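Side-chain contacts in transcriptional regulator, MarR/EmrR family (Clostridium acetobutylicum, PDB 3JW4), which probably binds DNA and regulates transcription as a two-subunit winged helix-turn-helix protein of the MarR family: residues G128-K131 against D132-K135; L119-E122 against E123-T126. All coordinates share one frame; numbering follows the deposited sequence.

Contact 1: residues G128-K131 against D132-K135; sequences GLTK and DEQK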
ATOM      1  N   GLY B 128       7.079 -19.577   9.715  1.00 26.51           N
ATOM      2  CA  GLY B 128       7.792 -19.590  10.969  1.00 25.88           C
ATOM      3  C   GLY B 128       6.932 -19.598  12.214  1.00 25.11           C
ATOM      4  O   GLY B 128       7.461 -19.406  13.295  1.00 25.11           O
ATOM      5  N   LEU B 129       5.621 -19.818  12.079  1.00 23.99           N
ATOM      6  CA  LEU B 129       4.711 -19.680  13.228  1.00 22.99           C
ATOM      7  C   LEU B 129       4.103 -21.019  13.653  1.00 22.33           C
ATOM      8  O   LEU B 129       3.695 -21.801  12.812  1.00 21.49           O
ATOM      9  CB  LEU B 129       3.571 -18.721  12.901  1.00 22.11           C
ATOM     10  CG  LEU B 129       3.929 -17.284  12.495  1.00 21.20           C
ATOM     11  CD1 LEU B 129       2.660 -16.441  12.223  1.00 16.01           C
ATOM     12  CD2 LEU B 129       4.793 -16.638  13.541  1.00 13.67           C
ATOM     13  N   THR B 130       3.983 -21.224  14.961  1.00 21.86           N
ATOM     14  CA  THR B 130       3.210 -22.341  15.515  1.00 21.65           C
ATOM     15  C   THR B 130       1.731 -22.192  15.142  1.00 22.13           C
ATOM     16  O   THR B 130       1.278 -21.095  14.810  1.00 21.19           O
ATOM     17  CB  THR B 130       3.283 -22.376  17.037  1.00 21.44           C
ATOM     18  OG1 THR B 130       2.665 -21.196  17.564  1.00 21.35           O
ATOM     19  CG2 THR B 130       4.733 -22.441  17.534  1.00 20.91           C
ATOM     20  N   LYS B 131       0.978 -23.292  15.199  1.00 22.12           N
ATOM     21  CA  LYS B 131      -0.473 -23.218  15.009  1.00 22.31           C
ATOM     22  C   LYS B 131      -1.141 -22.192  15.960  1.00 21.71           C
ATOM     23  O   LYS B 131      -2.034 -21.464  15.556  1.00 21.11           O
ATOM     24  CB  LYS B 131      -1.109 -24.614  15.148  1.00 23.01           C
ATOM     25  CG  LYS B 131      -1.090 -25.407  13.823  1.00 25.40           C
ATOM     26  CD  LYS B 131      -1.158 -26.945  14.038  1.00 29.44           C
ATOM     27  CE  LYS B 131      -1.118 -27.712  12.722  1.00 30.26           C
ATOM     28  NZ  LYS B 131      -0.737 -26.809  11.567  1.00 32.56           N
ATOM     29  N   ASP B 132      -0.693 -22.103  17.204  1.00 21.16           N
ATOM     30  CA  ASP B 132      -1.301 -21.151  18.120  1.00 21.51           C
ATOM     31  C   ASP B 132      -1.003 -19.695  17.704  1.00 20.90           C
ATOM     32  O   ASP B 132      -1.877 -18.836  17.704  1.00 20.43           O
ATOM     33  CB  ASP B 132      -0.849 -21.411  19.544  1.00 22.24           C
ATOM     34  CG  ASP B 132      -1.712 -20.681  20.556  1.00 25.55           C
ATOM     35  OD1 ASP B 132      -2.966 -20.753  20.426  1.00 30.52           O
ATOM     36  OD2 ASP B 132      -1.155 -20.031  21.464  1.00 27.15           O
ATOM     37  N   GLU B 133       0.231 -19.444  17.308  1.00 20.23           N
ATOM     38  CA  GLU B 133       0.623 -18.129  16.830  1.00 20.12           C
ATOM     39  C   GLU B 133      -0.181 -17.732  15.582  1.00 19.04           C
ATOM     40  O   GLU B 133      -0.581 -16.587  15.440  1.00 18.07           O
ATOM     41  CB  GLU B 133       2.132 -18.085  16.553  1.00 19.67           C
ATOM     42  CG  GLU B 133       2.988 -17.915  17.794  1.00 21.08           C
ATOM     43  CD  GLU B 133       4.460 -18.310  17.548  1.00 21.47           C
ATOM     44  OE1 GLU B 133       4.786 -18.935  16.515  1.00 22.08           O
ATOM     45  OE2 GLU B 133       5.290 -18.000  18.397  1.00 22.17           O
ATOM     46  N   GLN B 134      -0.431 -18.675  14.697  1.00 18.73           N
ATOM     47  CA  GLN B 134      -1.265 -18.413  13.513  1.00 19.31           C
ATOM     48  C   GLN B 134      -2.713 -18.030  13.879  1.00 19.22           C
ATOM     49  O   GLN B 134      -3.308 -17.147  13.273  1.00 19.51           O
ATOM     50  CB  GLN B 134      -1.301 -19.632  12.597  1.00 18.74           C
ATOM     51  CG  GLN B 134       0.070 -19.980  11.989  1.00 19.67           C
ATOM     52  CD  GLN B 134       0.054 -21.285  11.214  1.00 17.52           C
ATOM     53  OE1 GLN B 134      -0.837 -21.528  10.417  1.00 21.96           O
ATOM     54  NE2 GLN B 134       1.047 -22.108  11.433  1.00 14.45           N
ATOM     55  N   LYS B 135      -3.256 -18.705  14.871  1.00 19.44           N
ATOM     56  CA  LYS B 135      -4.618 -18.448  15.334  1.00 19.89           C
ATOM     57  C   LYS B 135      -4.662 -17.072  16.034  1.00 18.84           C
ATOM     58  O   LYS B 135      -5.550 -16.245  15.795  1.00 17.64           O
ATOM     59  CB  LYS B 135      -5.026 -19.567  16.285  1.00 20.24           C
ATOM     60  CG  LYS B 135      -6.470 -19.934  16.228  1.00 24.03           C
ATOM     61  CD  LYS B 135      -6.777 -21.244  17.020  1.00 27.31           C
ATOM     62  CE  LYS B 135      -6.303 -21.167  18.470  1.00 29.38           C
ATOM     63  NZ  LYS B 135      -6.537 -19.840  19.095  1.00 31.21           N
TER

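Contact 2: residues L119-E122 against E123-T126; sequences LEVE and ESIT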
ATOM      1  N   LEU B 119      -1.157 -17.603  -3.224  1.00 26.88           N
ATOM      2  CA  LEU B 119      -1.191 -18.612  -2.184  1.00 28.29           C
ATOM      3  C   LEU B 119       0.217 -18.950  -1.621  1.00 28.97           C
ATOM      4  O   LEU B 119       0.358 -19.190  -0.405  1.00 28.23           O
ATOM      5  CB  LEU B 119      -1.857 -19.869  -2.695  1.00 29.28           C
ATOM      6  CG  LEU B 119      -2.454 -20.744  -1.596  1.00 32.65           C
ATOM      7  CD1 LEU B 119      -3.806 -20.151  -1.115  1.00 33.96           C
ATOM      8  CD2 LEU B 119      -2.603 -22.187  -2.088  1.00 33.93           C
ATOM      9  N   GLU B 120       1.248 -18.962  -2.476  1.00 28.63           N
ATOM     10  CA  GLU B 120       2.609 -19.199  -1.988  1.00 29.25           C
ATOM     11  C   GLU B 120       3.072 -18.003  -1.138  1.00 28.60           C
ATOM     12  O   GLU B 120       3.748 -18.191  -0.143  1.00 28.23           O
ATOM     13  CB  GLU B 120       3.609 -19.472  -3.114  1.00 29.61           C
ATOM     14  CG  GLU B 120       3.185 -20.605  -4.102  1.00 32.59           C
ATOM     15  CD  GLU B 120       4.362 -21.416  -4.680  1.00 36.50           C
ATOM     16  OE1 GLU B 120       5.520 -20.909  -4.651  1.00 38.04           O
ATOM     17  OE2 GLU B 120       4.120 -22.560  -5.165  1.00 36.07           O
ATOM     18  N   VAL B 121       2.708 -16.793  -1.542  1.00 28.10           N
ATOM     19  CA  VAL B 121       3.034 -15.605  -0.764  1.00 28.68           C
ATOM     20  C   VAL B 121       2.330 -15.655   0.591  1.00 28.23           C
ATOM     21  O   VAL B 121       2.941 -15.387   1.622  1.00 29.31           O
ATOM     22  CB  VAL B 121       2.711 -14.300  -1.516  1.00 28.72           C
ATOM     23  CG1 VAL B 121       2.860 -13.076  -0.592  1.00 29.65           C
ATOM     24  CG2 VAL B 121       3.623 -14.153  -2.746  1.00 27.31           C
ATOM     25  N   GLU B 122       1.072 -16.044   0.601  1.00 27.62           N
ATOM     26  CA  GLU B 122       0.313 -16.181   1.844  1.00 27.25           C
ATOM     27  C   GLU B 122       0.991 -17.152   2.800  1.00 27.39           C
ATOM     28  O   GLU B 122       1.090 -16.897   4.012  1.00 27.79           O
ATOM     29  CB  GLU B 122      -1.116 -16.657   1.545  1.00 26.91           C
ATOM     30  CG  GLU B 122      -1.990 -16.969   2.779  1.00 26.87           C
ATOM     31  CD  GLU B 122      -2.628 -15.736   3.394  1.00 27.28           C
ATOM     32  OE1 GLU B 122      -2.384 -14.608   2.918  1.00 28.82           O
ATOM     33  OE2 GLU B 122      -3.403 -15.893   4.359  1.00 29.93           O
ATOM     34  N   GLU B 123       1.439 -18.281   2.264  1.00 27.15           N
ATOM     35  CA  GLU B 123       2.062 -19.316   3.065  1.00 26.92           C
ATOM     36  C   GLU B 123       3.399 -18.853   3.646  1.00 25.47           C
ATOM     37  O   GLU B 123       3.832 -19.376   4.653  1.00 24.71           O
ATOM     38  CB  GLU B 123       2.237 -20.609   2.251  1.00 27.87           C
ATOM     39  CG  GLU B 123       0.949 -21.484   2.215  1.00 32.05           C
ATOM     40  CD  GLU B 123       0.875 -22.496   1.048  1.00 37.39           C
ATOM     41  OE1 GLU B 123       1.515 -22.272  -0.013  1.00 39.60           O
ATOM     42  OE2 GLU B 123       0.149 -23.519   1.194  1.00 40.92           O
ATOM     43  N   SER B 124       4.050 -17.884   3.013  1.00 23.96           N
ATOM     44  CA  SER B 124       5.308 -17.375   3.536  1.00 24.01           C
ATOM     45  C   SER B 124       5.103 -16.587   4.854  1.00 23.69           C
ATOM     46  O   SER B 124       6.006 -16.494   5.684  1.00 22.49           O
ATOM     47  CB  SER B 124       6.017 -16.519   2.487  1.00 24.14           C
ATOM     48  OG  SER B 124       5.417 -15.249   2.355  1.00 25.09           O
ATOM     49  N   ILE B 125       3.896 -16.067   5.048  1.00 23.66           N
ATOM     50  CA  ILE B 125       3.557 -15.371   6.285  1.00 23.84           C
ATOM     51  C   ILE B 125       3.610 -16.318   7.473  1.00 24.80           C
ATOM     52  O   ILE B 125       4.171 -15.968   8.509  1.00 24.69           O
ATOM     53  CB  ILE B 125       2.186 -14.693   6.216  1.00 23.65           C
ATOM     54  CG1 ILE B 125       2.193 -13.639   5.089  1.00 23.33           C
ATOM     55  CG2 ILE B 125       1.841 -14.093   7.569  1.00 21.11           C
ATOM     56  CD1 ILE B 125       0.816 -13.044   4.718  1.00 23.09           C
ATOM     57  N   THR B 126       3.083 -17.525   7.312  1.00 25.35           N
ATOM     58  CA  THR B 126       2.925 -18.433   8.452  1.00 26.55           C
ATOM     59  C   THR B 126       4.022 -19.514   8.621  1.00 26.93           C
ATOM     60  O   THR B 126       3.993 -20.260   9.586  1.00 26.74           O
ATOM     61  CB  THR B 126       1.546 -19.101   8.395  1.00 26.91           C
ATOM     62  OG1 THR B 126       1.337 -19.666   7.099  1.00 27.92           O
ATOM     63  CG2 THR B 126       0.472 -18.054   8.633  1.00 27.06           C
TER

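Contact 1: residues G128-K131 against D132-K135
The N-H of Thr130 reaches the flat carboxylate of Glu133 at OE1, 2.9 Å away, from the anti side and 29° out of the carboxylate plane, while Leu129 CD2 lies 3.8 Å from OE1. The second flat group, the carboxamide of Gln134, meets Leu129 O: NE2 donates at 3.0 Å, the oxygen lying close to the amide plane, whereas NE2 stands 47° out of the Leu129 carbonyl plane, off its lone pairs. The Gln134 chain is extended beyond CG, which rests 3.8 Å from Leu129 CB. Thr130 OG1 accepts from Glu133 N at 3.0 Å, completing a capping box with Thr130 as N-cap of helix 131-146; a chi1 of 64° turns the hydroxyl toward that N-H. Threonine suits the cap because its short hydroxyl meets an N-H of the first turn, where no preceding helical turn supplies the usual acceptor; glutamate is long enough to return the bond. Lys143 of the second subunit forms a salt bridge with Glu133 OE1 and donates to Gly128 O. One carboxylate oxygen thus serves both cap and dimer, and the lysine together with the helix N-terminus would probably favour its charged form.

Contact 2: residues L119-E122 against E123-T126
Ser124 OG meets Val121 O one turn back in helix 105-126, the long helix that, as in other MarR proteins, runs from the wing of the winged helix-turn-helix domain to the dimerisation region. The hydroxyl donates at 2.6 Å, in the carbonyl plane and on a lone pair. A chi1 of 76° folds OG back over the helix backbone to this oxygen. Ser124 N adds a weak bond to the same Val121 O and another weak one to Glu120 O. A small serine can satisfy its hydroxyl within the helix while it packs, with Val121 and Ile125, on Leu26 of helix 14-35.

The tight side also holds Glu122 and Ile125. Glu122 is buried, its chain bent at chi2 (82°), and two bonds from the second subunit satisfy both carboxylate oxygens, Ser16 OG at OE1 and Tyr15 N at OE2. Ile125, branched and apolar as suits the face toward Leu26, crosses it obliquely, CD1 lying 4.0 Å from Glu122 OE1.

The solvent side is looser and acidic. Glu120 OE2 and Glu123 OE1 are like charges 5.8 Å apart, whose repulsion the salt bridge from Arg33 to Glu120 OE1 would probably offset in part. The side chain of exposed Leu119 comes no nearer to that of Glu123 than 4.5 Å, CD2 to OE2. The extended Glu123 chain runs back beside the Leu119 carbonyl that its own N-H already uses: Glu123 N binds Leu119 O at 3.0 Å, and Glu123 CG lies 3.5 Å from that oxygen.

The two contacts follow each other along the chain, contact 2 near the end of helix 105-126 and contact 1 at the start of helix 131-146, with centres about 13 Å apart. They touch where Gln134 CD packs on Thr126 CB at 3.9 Å. Contact 1 is a surface contact far from the chain's centre, and its chemistry is that of a helix beginning: side chains supply bonds to the backbone. Contact 2 is partly buried within a helix, where backbone bonds dominate and apolar groups face helix 14-35. Both reach the second subunit through an acid, by charge pairing at the surface-lying helix start but by neutral hydrogen bonds in the partly buried helix.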